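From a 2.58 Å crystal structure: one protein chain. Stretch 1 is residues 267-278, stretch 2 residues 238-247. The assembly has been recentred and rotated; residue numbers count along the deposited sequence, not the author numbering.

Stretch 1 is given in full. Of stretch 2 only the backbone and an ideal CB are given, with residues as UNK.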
# COMPACT_ATOMS: atom_id res chain seq x y z
N MSE A 267 -15.20 12.29 -27.54
CA MSE A 267 -14.71 13.51 -28.21
C MSE A 267 -13.82 14.28 -27.28
O MSE A 267 -12.72 14.68 -27.68
CB MSE A 267 -15.82 14.45 -28.71
CG MSE A 267 -16.27 14.18 -30.17
SE MSE A 267 -14.83 13.96 -31.56
CE MSE A 267 -14.96 12.00 -31.47
N ARG A 268 -14.27 14.50 -26.05
CA ARG A 268 -13.50 15.26 -25.06
C ARG A 268 -12.03 14.87 -25.06
O ARG A 268 -11.15 15.71 -24.93
CB ARG A 268 -14.09 15.10 -23.66
CG ARG A 268 -13.42 15.97 -22.59
CD ARG A 268 -13.97 15.67 -21.21
NE ARG A 268 -15.42 15.57 -21.23
CZ ARG A 268 -16.26 16.60 -21.31
NH1 ARG A 268 -15.80 17.85 -21.38
NH2 ARG A 268 -17.58 16.39 -21.31
N ILE A 269 -11.76 13.59 -25.23
CA ILE A 269 -10.39 13.13 -25.26
C ILE A 269 -9.68 13.36 -26.59
O ILE A 269 -8.48 13.63 -26.63
CB ILE A 269 -10.33 11.64 -24.92
CG1 ILE A 269 -10.72 11.47 -23.45
CG2 ILE A 269 -8.95 11.09 -25.20
CD1 ILE A 269 -11.63 10.29 -23.19
N LEU A 270 -10.43 13.23 -27.69
CA LEU A 270 -9.83 13.33 -29.02
C LEU A 270 -9.54 14.80 -29.36
O LEU A 270 -8.57 15.09 -30.05
CB LEU A 270 -10.73 12.68 -30.08
CG LEU A 270 -10.82 11.14 -30.09
CD1 LEU A 270 -11.80 10.63 -31.14
CD2 LEU A 270 -9.47 10.51 -30.32
N ALA A 271 -10.35 15.70 -28.82
CA ALA A 271 -10.22 17.15 -29.06
C ALA A 271 -8.93 17.75 -28.54
O ALA A 271 -8.58 18.87 -28.90
CB ALA A 271 -11.40 17.89 -28.43
N ALA A 272 -8.23 17.01 -27.68
CA ALA A 272 -6.97 17.47 -27.14
C ALA A 272 -5.84 17.41 -28.15
O ALA A 272 -4.80 18.02 -27.91
CB ALA A 272 -6.60 16.66 -25.92
N ASP A 273 -6.04 16.70 -29.26
CA ASP A 273 -5.04 16.62 -30.34
C ASP A 273 -5.69 16.48 -31.71
O ASP A 273 -5.67 15.40 -32.31
CB ASP A 273 -4.08 15.46 -30.09
CG ASP A 273 -3.07 15.28 -31.20
OD1 ASP A 273 -2.62 16.30 -31.78
OD2 ASP A 273 -2.73 14.13 -31.53
N PRO A 274 -6.26 17.59 -32.23
CA PRO A 274 -7.12 17.56 -33.42
C PRO A 274 -6.49 16.93 -34.66
O PRO A 274 -7.21 16.47 -35.55
CB PRO A 274 -7.44 19.04 -33.67
CG PRO A 274 -7.30 19.69 -32.33
CD PRO A 274 -6.19 18.94 -31.64
N THR A 275 -5.16 16.93 -34.72
CA THR A 275 -4.48 16.45 -35.92
C THR A 275 -4.76 14.97 -36.19
O THR A 275 -5.05 14.59 -37.31
CB THR A 275 -2.95 16.72 -35.94
OG1 THR A 275 -2.27 15.53 -36.38
CG2 THR A 275 -2.40 17.13 -34.59
N SER A 276 -4.73 14.16 -35.14
CA SER A 276 -4.98 12.72 -35.32
C SER A 276 -6.46 12.32 -35.09
O SER A 276 -6.81 11.14 -35.20
CB SER A 276 -4.01 11.89 -34.46
OG SER A 276 -4.00 12.35 -33.14
N LEU A 277 -7.34 13.28 -34.83
CA LEU A 277 -8.73 12.98 -34.51
C LEU A 277 -9.43 12.07 -35.54
O LEU A 277 -9.93 11.01 -35.18
CB LEU A 277 -9.53 14.27 -34.29
CG LEU A 277 -10.95 14.14 -33.70
CD1 LEU A 277 -11.30 15.33 -32.81
CD2 LEU A 277 -12.01 13.99 -34.79
N ASP A 278 -9.48 12.49 -36.80
CA ASP A 278 -10.16 11.72 -37.88
C ASP A 278 -9.52 10.37 -38.16
O ASP A 278 -10.19 9.46 -38.61
CB ASP A 278 -10.29 12.51 -39.20
CG ASP A 278 -11.62 13.26 -39.31
OD1 ASP A 278 -12.69 12.65 -39.08
OD2 ASP A 278 -11.61 14.48 -39.62
N UNK A 238 -13.29 24.62 -36.96
CA UNK A 238 -13.43 23.47 -36.10
C UNK A 238 -12.66 23.68 -34.81
O UNK A 238 -13.23 23.55 -33.73
CB UNK A 238 -12.95 22.20 -36.81
N UNK A 239 -11.40 24.07 -34.94
CA UNK A 239 -10.48 24.08 -33.79
C UNK A 239 -10.87 24.91 -32.58
O UNK A 239 -10.78 24.42 -31.45
CB UNK A 239 -9.11 24.58 -34.27
N UNK A 240 -11.34 26.14 -32.80
CA UNK A 240 -11.86 26.96 -31.70
C UNK A 240 -13.11 26.32 -31.01
O UNK A 240 -13.45 26.67 -29.87
CB UNK A 240 -12.22 28.35 -32.23
N UNK A 241 -13.78 25.40 -31.72
CA UNK A 241 -14.76 24.49 -31.10
C UNK A 241 -14.02 23.50 -30.19
O UNK A 241 -14.35 23.37 -29.01
CB UNK A 241 -15.57 23.74 -32.16
N UNK A 242 -13.00 22.82 -30.73
CA UNK A 242 -12.26 21.77 -30.02
C UNK A 242 -11.43 22.26 -28.85
O UNK A 242 -11.23 21.53 -27.88
CB UNK A 242 -11.34 21.04 -31.00
N UNK A 243 -10.94 23.49 -28.94
CA UNK A 243 -10.14 24.04 -27.87
C UNK A 243 -10.98 24.58 -26.73
O UNK A 243 -10.45 24.80 -25.65
CB UNK A 243 -9.23 25.15 -28.41
N UNK A 244 -12.27 24.80 -26.99
CA UNK A 244 -13.25 25.07 -25.91
C UNK A 244 -13.58 23.80 -25.15
O UNK A 244 -13.98 23.84 -23.98
CB UNK A 244 -14.53 25.68 -26.48
N UNK A 245 -13.42 22.67 -25.84
CA UNK A 245 -13.72 21.36 -25.29
C UNK A 245 -12.59 20.85 -24.41
O UNK A 245 -12.83 20.46 -23.27
CB UNK A 245 -14.00 20.36 -26.42
N UNK A 246 -11.37 20.86 -24.93
CA UNK A 246 -10.21 20.57 -24.10
C UNK A 246 -10.16 21.49 -22.87
O UNK A 246 -9.91 21.01 -21.76
CB UNK A 246 -8.93 20.71 -24.92
N UNK A 247 -10.43 22.78 -23.08
CA UNK A 247 -10.60 23.75 -22.01
C UNK A 247 -11.81 23.39 -21.16
O UNK A 247 -11.79 23.50 -19.94
CB UNK A 247 -10.75 25.16 -22.58

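Stretch 2 runs as one helix past a bend in stretch 1, where a helix leads into a type I turn from Leu270 to Asp273 and another helix follows. That following helix crosses stretch 2 at 103°, with axes 12.0 Å apart at closest approach. Stretch 1 offers mostly carbon, and no hydrogen bond joins the two.

Position 238 points its CA-to-CB bond toward stretch 1 but has nothing within 5.5 Å of the ideal CB, so stretch 1 leaves the choice open. It is Leu238, whose CD2 lies 6.0 Å from Asp278 OD2, with no packing contact.

Position 239 leaves sideways, again with nothing within 5.5 Å of the ideal CB. The site is loosely held: small, polar or apolar side chains would fit, and only one with some length could reach the Pro274 ring. Asn239 bends its end nearer, ND2 lying 4.1 Å from Pro274 CB, a simple packing contact.

Positions 240 and 241 are out of reach, and stretch 1 sets no demand on them; they are Ser240 and Asp241.

Position 242 is the most constrained. Its ideal CB lies 4.1 Å from Ala271 CB and 4.5 Å from Pro274 CG, pointing toward an apolar recess bounded by Ala271, Pro274 and Leu277. Leucine, isoleucine or methionine would suit; a charge would find no partner. Leu242, with chi1 m and chi2 t, sets CD1 3.6 Å from Pro274 CB and CD2 3.9 Å from Ala271 CB, while CD2 also comes within 4.4 Å of Leu277 CD1. The small Ala271 lets the backbones close up: its CB is 3.7 Å from Leu242 O, and the two CA atoms are 5.1 Å apart.

Position 243 leaves sideways into open space, easy for a polar residue, and 244 is out of reach; they are Gln243, whose NE2 stays 5.5 Å from Pro274 CG without contact, and Gln244.

Position 245 points toward stretch 1, its ideal CB 4.1 Å from Ala271 CB and 5.3 Å from Arg268 CA. Valine, isoleucine or leucine would all suit this apolar patch. Ile245 uses CG2 for both neighbours, 3.8 Å from Arg268 CA and 3.9 Å from Ala271 CB.

Position 246 leaves sideways along the turn, its ideal CB 4.4 Å from both Ala272 CA and Ala271 O. Alanine, valine or threonine would be reasonable. Val246, chi1 p, lays CG2 4.1 Å from Ala272 CB.

Position 247, out of reach, is Ser247. The rule is compact: apolar residues at 242, 245 and 246 meet a bend where Ala271 permits close approach and Pro274 adds apolar surface.

Stretch 2, residues 238-247: LNSDLQQIVS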
# COMPACT_ATOMS: atom_id res chain seq x y z
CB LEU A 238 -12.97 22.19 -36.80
CG LEU A 238 -13.54 20.87 -36.27
CD1 LEU A 238 -15.07 20.87 -36.14
CD2 LEU A 238 -13.08 19.72 -37.17
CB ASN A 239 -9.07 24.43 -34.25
CG ASN A 239 -8.47 23.34 -35.10
OD1 ASN A 239 -9.13 22.85 -36.02
ND2 ASN A 239 -7.25 22.93 -34.79
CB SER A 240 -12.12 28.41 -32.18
OG SER A 240 -13.07 28.46 -33.23
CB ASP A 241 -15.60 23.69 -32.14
CG ASP A 241 -16.52 24.57 -33.02
OD1 ASP A 241 -16.48 25.81 -32.88
OD2 ASP A 241 -17.29 24.02 -33.83
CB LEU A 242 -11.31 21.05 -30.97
CG LEU A 242 -11.96 20.37 -32.17
CD1 LEU A 242 -10.89 19.78 -33.06
CD2 LEU A 242 -12.95 19.30 -31.74
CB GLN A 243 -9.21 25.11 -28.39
CG GLN A 243 -8.27 24.54 -29.44
CD GLN A 243 -6.90 25.17 -29.41
OE1 GLN A 243 -6.71 26.25 -28.85
NE2 GLN A 243 -5.94 24.52 -30.04
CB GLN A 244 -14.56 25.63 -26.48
CG GLN A 244 -14.55 27.11 -26.80
CD GLN A 244 -15.80 27.53 -27.53
OE1 GLN A 244 -16.47 28.48 -27.14
NE2 GLN A 244 -16.14 26.82 -28.60
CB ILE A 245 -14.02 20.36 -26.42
CG1 ILE A 245 -15.29 20.83 -27.16
CG2 ILE A 245 -14.17 18.95 -25.86
CD1 ILE A 245 -15.65 20.05 -28.41
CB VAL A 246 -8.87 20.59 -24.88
CG1 VAL A 246 -8.55 21.97 -25.43
CG2 VAL A 246 -7.72 20.10 -24.00
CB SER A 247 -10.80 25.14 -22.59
OG SER A 247 -11.84 25.14 -23.55
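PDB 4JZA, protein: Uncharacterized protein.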